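Local structure of L-threonine 3-dehydrogenase (Clostridioides difficile, 7OL1) at residues T135-A140 against S169-C174; G143-K148 against D154-P159. The protein probably catalyses the NAD-dependent oxidation of L-threonine to 2-amino-3-oxobutanoate. All blocks are in the same frame, centred on the assembly; numbering follows the deposited sequence.

Contact 1: residues T135-A140 against S169-C174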
ATOM      1  N   THR A 135      -8.670   3.769 -12.367  1.00 51.33           N
ATOM      2  CA  THR A 135      -7.975   4.654 -11.416  1.00 50.37           C
ATOM      3  C   THR A 135      -6.594   5.003 -11.959  1.00 50.61           C
ATOM      4  O   THR A 135      -5.787   4.130 -12.220  1.00 54.17           O
ATOM      5  CB  THR A 135      -7.714   3.929 -10.098  1.00 54.87           C
ATOM      6  OG1 THR A 135      -8.743   2.952  -9.916  1.00 58.26           O
ATOM      7  CG2 THR A 135      -7.567   4.898  -8.946  1.00 52.61           C
ATOM      8  N   PRO A 136      -6.248   6.286 -12.105  1.00 52.83           N
ATOM      9  CA  PRO A 136      -4.896   6.668 -12.452  1.00 51.98           C
ATOM     10  C   PRO A 136      -4.002   6.558 -11.220  1.00 49.89           C
ATOM     11  O   PRO A 136      -4.506   6.727 -10.160  1.00 56.68           O
ATOM     12  CB  PRO A 136      -5.017   8.129 -12.875  1.00 53.49           C
ATOM     13  CG  PRO A 136      -6.224   8.647 -12.130  1.00 54.51           C
ATOM     14  CD  PRO A 136      -7.124   7.449 -11.900  1.00 59.18           C
ATOM     15  N   SER A 137      -2.745   6.182 -11.447  1.00 55.57           N
ATOM     16  CA  SER A 137      -1.625   6.107 -10.479  1.00 51.12           C
ATOM     17  C   SER A 137      -0.549   7.055 -10.985  1.00 47.49           C
ATOM     18  O   SER A 137      -0.903   7.876 -11.823  1.00 54.86           O
ATOM     19  CB  SER A 137      -1.135   4.703 -10.325  1.00 49.08           C
ATOM     20  OG  SER A 137      -0.231   4.624  -9.239  1.00 48.59           O
ATOM     21  N   SER A 138       0.690   6.979 -10.508  1.00 50.12           N
ATOM     22  CA  SER A 138       1.704   8.045 -10.769  1.00 55.27           C
ATOM     23  C   SER A 138       3.122   7.486 -10.630  1.00 55.13           C
ATOM     24  O   SER A 138       3.322   6.549  -9.806  1.00 53.47           O
ATOM     25  CB  SER A 138       1.489   9.210  -9.793  1.00 53.49           C
ATOM     26  OG  SER A 138       2.367  10.313 -10.025  1.00 50.94           O
ATOM     27  N   ILE A 139       4.077   8.115 -11.316  1.00 58.49           N
ATOM     28  CA  ILE A 139       5.535   7.979 -11.016  1.00 69.68           C
ATOM     29  C   ILE A 139       5.739   8.111  -9.508  1.00 70.83           C
ATOM     30  O   ILE A 139       6.766   7.578  -9.018  1.00 79.70           O
ATOM     31  CB  ILE A 139       6.406   9.002 -11.764  1.00 77.48           C
ATOM     32  CG1 ILE A 139       5.636  10.295 -12.069  1.00105.71           C
ATOM     33  CG2 ILE A 139       6.988   8.366 -13.010  1.00 71.34           C
ATOM     34  CD1 ILE A 139       6.494  11.474 -12.532  1.00122.80           C
ATOM     35  N   ALA A 140       4.819   8.787  -8.804  1.00 65.52           N
ATOM     36  CA  ALA A 140       4.951   9.087  -7.357  1.00 63.21           C
ATOM     37  C   ALA A 140       4.853   7.795  -6.534  1.00 51.29           C
ATOM     38  O   ALA A 140       5.336   7.785  -5.365  1.00 56.23           O
ATOM     39  CB  ALA A 140       3.942  10.123  -6.952  1.00 71.14           C
ATOM     40  N   SER A 169      -0.967   1.888  -2.262  1.00 49.36           N
ATOM     41  CA  SER A 169      -2.101   1.280  -1.510  1.00 52.59           C
ATOM     42  C   SER A 169      -3.254   1.011  -2.477  1.00 46.28           C
ATOM     43  O   SER A 169      -3.838  -0.090  -2.427  1.00 50.04           O
ATOM     44  CB  SER A 169      -2.558   2.152  -0.385  1.00 55.56           C
ATOM     45  OG  SER A 169      -1.583   2.195   0.636  1.00 67.57           O
ATOM     46  N   GLY A 170      -3.520   1.973  -3.358  1.00 41.78           N
ATOM     47  CA  GLY A 170      -4.591   1.881  -4.365  1.00 51.60           C
ATOM     48  C   GLY A 170      -4.313   0.850  -5.446  1.00 51.89           C
ATOM     49  O   GLY A 170      -5.240   0.107  -5.780  1.00 54.63           O
ATOM     50  N   GLU A 171      -3.105   0.827  -6.011  1.00 57.11           N
ATOM     51  CA  GLU A 171      -2.729  -0.230  -6.991  1.00 51.25           C
ATOM     52  C   GLU A 171      -3.058  -1.591  -6.364  1.00 47.13           C
ATOM     53  O   GLU A 171      -3.829  -2.363  -6.975  1.00 44.23           O
ATOM     54  CB  GLU A 171      -1.268  -0.106  -7.406  1.00 49.89           C
ATOM     55  CG  GLU A 171      -1.014   0.985  -8.432  1.00 54.50           C
ATOM     56  CD  GLU A 171       0.465   1.199  -8.756  1.00 58.12           C
ATOM     57  OE1 GLU A 171       0.824   2.310  -9.188  1.00 43.87           O
ATOM     58  OE2 GLU A 171       1.261   0.244  -8.581  1.00 56.88           O
ATOM     59  N   LEU A 172      -2.591  -1.834  -5.142  1.00 45.30           N
ATOM     60  CA  LEU A 172      -2.777  -3.135  -4.450  1.00 48.38           C
ATOM     61  C   LEU A 172      -4.262  -3.451  -4.319  1.00 50.84           C
ATOM     62  O   LEU A 172      -4.657  -4.613  -4.513  1.00 57.85           O
ATOM     63  CB  LEU A 172      -2.097  -3.052  -3.086  1.00 49.86           C
ATOM     64  CG  LEU A 172      -0.574  -3.089  -3.180  1.00 49.68           C
ATOM     65  CD1 LEU A 172       0.103  -2.710  -1.873  1.00 51.33           C
ATOM     66  CD2 LEU A 172      -0.141  -4.474  -3.606  1.00 48.96           C
ATOM     67  N   LEU A 173      -5.054  -2.429  -4.038  1.00 52.81           N
ATOM     68  CA  LEU A 173      -6.482  -2.585  -3.673  1.00 52.71           C
ATOM     69  C   LEU A 173      -7.274  -2.837  -4.956  1.00 53.33           C
ATOM     70  O   LEU A 173      -8.143  -3.766  -4.993  1.00 51.51           O
ATOM     71  CB  LEU A 173      -6.881  -1.281  -2.991  1.00 55.93           C
ATOM     72  CG  LEU A 173      -8.006  -1.333  -1.974  1.00 53.37           C
ATOM     73  CD1 LEU A 173      -7.876  -2.517  -1.033  1.00 55.36           C
ATOM     74  CD2 LEU A 173      -7.975  -0.029  -1.205  1.00 61.99           C
ATOM     75  N   CYS A 174      -6.975  -2.040  -5.981  1.00 44.49           N
ATOM     76  CA  CYS A 174      -7.574  -2.224  -7.307  1.00 47.63           C
ATOM     77  C   CYS A 174      -7.243  -3.626  -7.833  1.00 50.56           C
ATOM     78  O   CYS A 174      -8.174  -4.269  -8.367  1.00 46.24           O
ATOM     79  CB  CYS A 174      -7.122  -1.132  -8.251  1.00 57.97           C
ATOM     80  SG  CYS A 174      -7.707   0.509  -7.770  1.00 52.52           S
TER
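A buried strand-to-helix contact, made by Ser137 with Glu171 and by Thr135 with Cys174, joins strand 132-138 of the central sheet to helix 162-181 lying over it. Its polar half is one hydrogen bond, in which Ser137 OG donates to Glu171 OE1 at 2.5 Å. With OG placed opposite the backbone N (chi1 -170°), the hydroxyl reaches OE1 on its anti lone pair, the side away from the other carboxylate oxygen. Glu171 runs extended beyond CG, which carries the carboxylate from the helix surface to the strand. Strand, helix and the parallel strand 184-194 form a beta-alpha-beta unit of the Rossmann-type fold, and the helix bears the Tyr-x-x-x-Lys signature of short-chain dehydrogenases, Tyr163 and Lys167, whose side chains also touch this strand. One turn further along the helix Cys174 SG lies 3.4 Å from Thr135 OG1 and 4.1 Å from Thr135 CB, while Leu119 of helix 108-129 packs on both residues. The other carboxylate oxygen, Glu171 OE2, forms salt bridges with Arg189 of its own chain and Arg158 of the second subunit, two arginines that would be expected to favour the ionised acid, and Gln157 adds a hydrogen bond.

Contact 2: residues G143-K148 against D154-P159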
ATOM      1  N   GLY A 143       9.845   4.844  -5.122  1.00 77.00           N
ATOM      2  CA  GLY A 143      10.771   5.353  -4.080  1.00 86.69           C
ATOM      3  C   GLY A 143      12.154   5.783  -4.581  1.00 79.69           C
ATOM      4  O   GLY A 143      12.348   5.902  -5.811  1.00 77.28           O
ATOM      5  N   GLU A 144      13.092   6.031  -3.652  1.00 86.16           N
ATOM      6  CA  GLU A 144      14.449   6.586  -3.946  1.00 83.60           C
ATOM      7  C   GLU A 144      15.307   5.486  -4.547  1.00 76.34           C
ATOM      8  O   GLU A 144      16.100   5.819  -5.434  1.00 91.86           O
ATOM      9  CB  GLU A 144      15.149   7.157  -2.712  1.00 88.61           C
ATOM     10  CG  GLU A 144      15.208   8.683  -2.716  1.00116.72           C
ATOM     11  CD  GLU A 144      15.029   9.339  -1.352  1.00131.26           C
ATOM     12  OE1 GLU A 144      15.649   8.852  -0.380  1.00130.75           O
ATOM     13  OE2 GLU A 144      14.251  10.323  -1.254  1.00117.81           O
ATOM     14  N   ASN A 145      15.089   4.250  -4.085  1.00 67.34           N
ATOM     15  CA  ASN A 145      15.752   2.994  -4.519  1.00 67.28           C
ATOM     16  C   ASN A 145      14.970   2.275  -5.616  1.00 62.92           C
ATOM     17  O   ASN A 145      15.327   1.150  -5.996  1.00 68.51           O
ATOM     18  CB  ASN A 145      15.824   1.947  -3.410  1.00 80.60           C
ATOM     19  CG  ASN A 145      16.092   2.522  -2.044  1.00 88.70           C
ATOM     20  OD1 ASN A 145      16.926   3.421  -1.903  1.00 79.71           O
ATOM     21  ND2 ASN A 145      15.371   2.006  -1.054  1.00100.82           N
ATOM     22  N   SER A 146      13.866   2.818  -6.077  1.00 79.68           N
ATOM     23  CA  SER A 146      13.260   2.260  -7.302  1.00 74.57           C
ATOM     24  C   SER A 146      14.302   2.452  -8.402  1.00 63.11           C
ATOM     25  O   SER A 146      14.960   3.494  -8.477  1.00 67.58           O
ATOM     26  CB  SER A 146      11.909   2.871  -7.588  1.00 78.18           C
ATOM     27  OG  SER A 146      10.866   2.044  -7.037  1.00 87.24           O
ATOM     28  N   PRO A 147      14.550   1.440  -9.247  1.00 59.43           N
ATOM     29  CA  PRO A 147      15.498   1.602 -10.353  1.00 60.65           C
ATOM     30  C   PRO A 147      15.178   2.882 -11.143  1.00 65.75           C
ATOM     31  O   PRO A 147      13.989   3.126 -11.323  1.00 64.73           O
ATOM     32  CB  PRO A 147      15.275   0.362 -11.223  1.00 59.59           C
ATOM     33  CG  PRO A 147      14.572  -0.662 -10.324  1.00 63.36           C
ATOM     34  CD  PRO A 147      13.899   0.123  -9.215  1.00 63.22           C
ATOM     35  N   LYS A 148      16.186   3.660 -11.577  1.00 69.31           N
ATOM     36  CA  LYS A 148      15.959   5.054 -12.063  1.00 68.02           C
ATOM     37  C   LYS A 148      15.956   5.116 -13.603  1.00 72.93           C
ATOM     38  O   LYS A 148      15.527   6.170 -14.164  1.00 74.24           O
ATOM     39  CB  LYS A 148      16.963   6.004 -11.398  1.00 73.55           C
ATOM     40  CG  LYS A 148      16.900   6.061  -9.863  1.00 86.03           C
ATOM     41  CD  LYS A 148      16.397   7.354  -9.212  1.00 91.47           C
ATOM     42  CE  LYS A 148      16.779   8.596  -9.996  1.00108.70           C
ATOM     43  NZ  LYS A 148      16.554   9.849  -9.239  1.00117.01           N
ATOM     44  N   ASP A 154       7.090  -4.248 -12.833  1.00 59.15           N
ATOM     45  CA  ASP A 154       7.075  -4.805 -11.451  1.00 61.48           C
ATOM     46  C   ASP A 154       8.423  -4.488 -10.809  1.00 61.23           C
ATOM     47  O   ASP A 154       9.430  -4.767 -11.439  1.00 67.65           O
ATOM     48  CB  ASP A 154       6.730  -6.292 -11.422  1.00 61.27           C
ATOM     49  CG  ASP A 154       5.472  -6.629 -12.203  1.00 70.18           C
ATOM     50  OD1 ASP A 154       4.483  -5.889 -12.068  1.00 78.46           O
ATOM     51  OD2 ASP A 154       5.495  -7.629 -12.934  1.00 81.51           O
ATOM     52  N   THR A 155       8.435  -3.838  -9.647  1.00 58.34           N
ATOM     53  CA  THR A 155       9.683  -3.409  -8.980  1.00 54.24           C
ATOM     54  C   THR A 155       9.355  -2.874  -7.592  1.00 50.72           C
ATOM     55  O   THR A 155       8.280  -3.096  -7.117  1.00 63.63           O
ATOM     56  CB  THR A 155      10.477  -2.421  -9.852  1.00 57.11           C
ATOM     57  OG1 THR A 155      11.701  -2.065  -9.188  1.00 61.06           O
ATOM     58  CG2 THR A 155       9.700  -1.170 -10.195  1.00 57.29           C
ATOM     59  N   LEU A 156      10.318  -2.220  -6.986  1.00 56.88           N
ATOM     60  CA  LEU A 156      10.307  -1.779  -5.588  1.00 61.29           C
ATOM     61  C   LEU A 156       9.499  -0.478  -5.578  1.00 66.54           C
ATOM     62  O   LEU A 156       9.834   0.425  -6.396  1.00 53.85           O
ATOM     63  CB  LEU A 156      11.777  -1.639  -5.172  1.00 66.81           C
ATOM     64  CG  LEU A 156      12.056  -1.342  -3.707  1.00 87.85           C
ATOM     65  CD1 LEU A 156      13.049  -2.342  -3.156  1.00 98.58           C
ATOM     66  CD2 LEU A 156      12.553   0.094  -3.505  1.00 98.07           C
ATOM     67  N   GLN A 157       8.440  -0.449  -4.745  1.00 65.12           N
ATOM     68  CA  GLN A 157       7.487   0.675  -4.533  1.00 57.17           C
ATOM     69  C   GLN A 157       7.436   0.989  -3.033  1.00 58.23           C
ATOM     70  O   GLN A 157       6.595   0.348  -2.276  1.00 52.17           O
ATOM     71  CB  GLN A 157       6.107   0.302  -5.087  1.00 62.45           C
ATOM     72  CG  GLN A 157       6.075   0.186  -6.607  1.00 61.67           C
ATOM     73  CD  GLN A 157       4.751  -0.314  -7.130  1.00 62.85           C
ATOM     74  OE1 GLN A 157       4.390  -1.488  -6.978  1.00 63.81           O
ATOM     75  NE2 GLN A 157       4.033   0.575  -7.796  1.00 59.98           N
ATOM     76  N   ARG A 158       8.344   1.879  -2.613  1.00 52.15           N
ATOM     77  CA  ARG A 158       8.412   2.420  -1.231  1.00 51.12           C
ATOM     78  C   ARG A 158       8.562   3.940  -1.267  1.00 56.88           C
ATOM     79  O   ARG A 158       9.600   4.464  -0.868  1.00 62.27           O
ATOM     80  CB  ARG A 158       9.579   1.814  -0.450  1.00 46.43           C
ATOM     81  CG  ARG A 158       9.630   0.294  -0.484  1.00 50.79           C
ATOM     82  CD  ARG A 158       8.687  -0.421   0.459  1.00 51.93           C
ATOM     83  NE  ARG A 158       8.733   0.160   1.793  1.00 51.61           N
ATOM     84  CZ  ARG A 158       8.308  -0.467   2.873  1.00 57.14           C
ATOM     85  NH1 ARG A 158       7.835  -1.704   2.784  1.00 55.38           N
ATOM     86  NH2 ARG A 158       8.379   0.137   4.046  1.00 60.09           N
ATOM     87  N   PRO A 159       7.516   4.709  -1.663  1.00 60.78           N
ATOM     88  CA  PRO A 159       7.616   6.168  -1.726  1.00 56.84           C
ATOM     89  C   PRO A 159       7.475   6.766  -0.321  1.00 52.67           C
ATOM     90  O   PRO A 159       6.965   6.116   0.552  1.00 45.82           O
ATOM     91  CB  PRO A 159       6.466   6.515  -2.674  1.00 56.24           C
ATOM     92  CG  PRO A 159       5.414   5.511  -2.288  1.00 55.38           C
ATOM     93  CD  PRO A 159       6.165   4.229  -1.992  1.00 57.54           C
TER
HETATM   94  O   HOH W   1      11.753   7.041  -1.029  1.00 63.04           O
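Gly143, Asn145, Ser146 and Pro147 face Thr155 to Pro159 across two runs without regular secondary structure, both part of the long connection that leads from strand 132-138 to helix 162-181 in this Rossmann-type fold. The runs travel in roughly opposing directions, and no direct hydrogen bond between them is established.

The backbones come nearest at Gly143, whose CA is 4.0 Å from Pro159 CA and makes a CA-H...O contact with Arg158 O at 3.5 Å. The absence of a side chain at Gly143 lets the two backbones approach.

Van der Waals packing centres on Leu156, which turns its side chain into the opposing run. CG stands across from the backbone N (chi1 -173°), and the branch CD2 ends 3.8 Å from Asn145 CB, the two side chains meeting at a slant. Beyond it, the ring of Pro147 and the side chain of Thr155 pass alongside each other in opposite senses; Pro147 CD and CG are the atoms nearest Thr155 OG1, with CD at 3.1 Å. The position of the Ser146 side chain, modelled close against Leu156 O, is doubtful.

Polar ends lead elsewhere. The side chain of Arg158 bends away from the contact to the second subunit, where it forms salt bridges with Glu171 and Asp175 and hydrogen bonds with Gln157 OE1 and Asn258 O of that subunit. Leu156 packs on Asp154 of that subunit as well, which places this run at the dimer interface.

Between the runs one water makes two weak bonds, accepting from Glu144 N at 3.1 Å and donating to Arg158 O at 3.4 Å.

Overall arrangement
From the N terminus, the chain lays down the earlier parallel strands and then strand 132-138, where contact 1 begins. It leaves the sheet after Ser138, passes through 143-148, turns and comes back through 154-159, closing contact 2, before entering helix 162-181, whose residues 169-174 close contact 1. Contact 2 is thus nested inside the larger loop of contact 1, their centres about 14 Å apart. Between them Ala140 packs on Pro159, and the pair Gln157 and Glu171 spans the same gap. Together they tie sheet, connecting loop and helix to one another, and both border the second subunit.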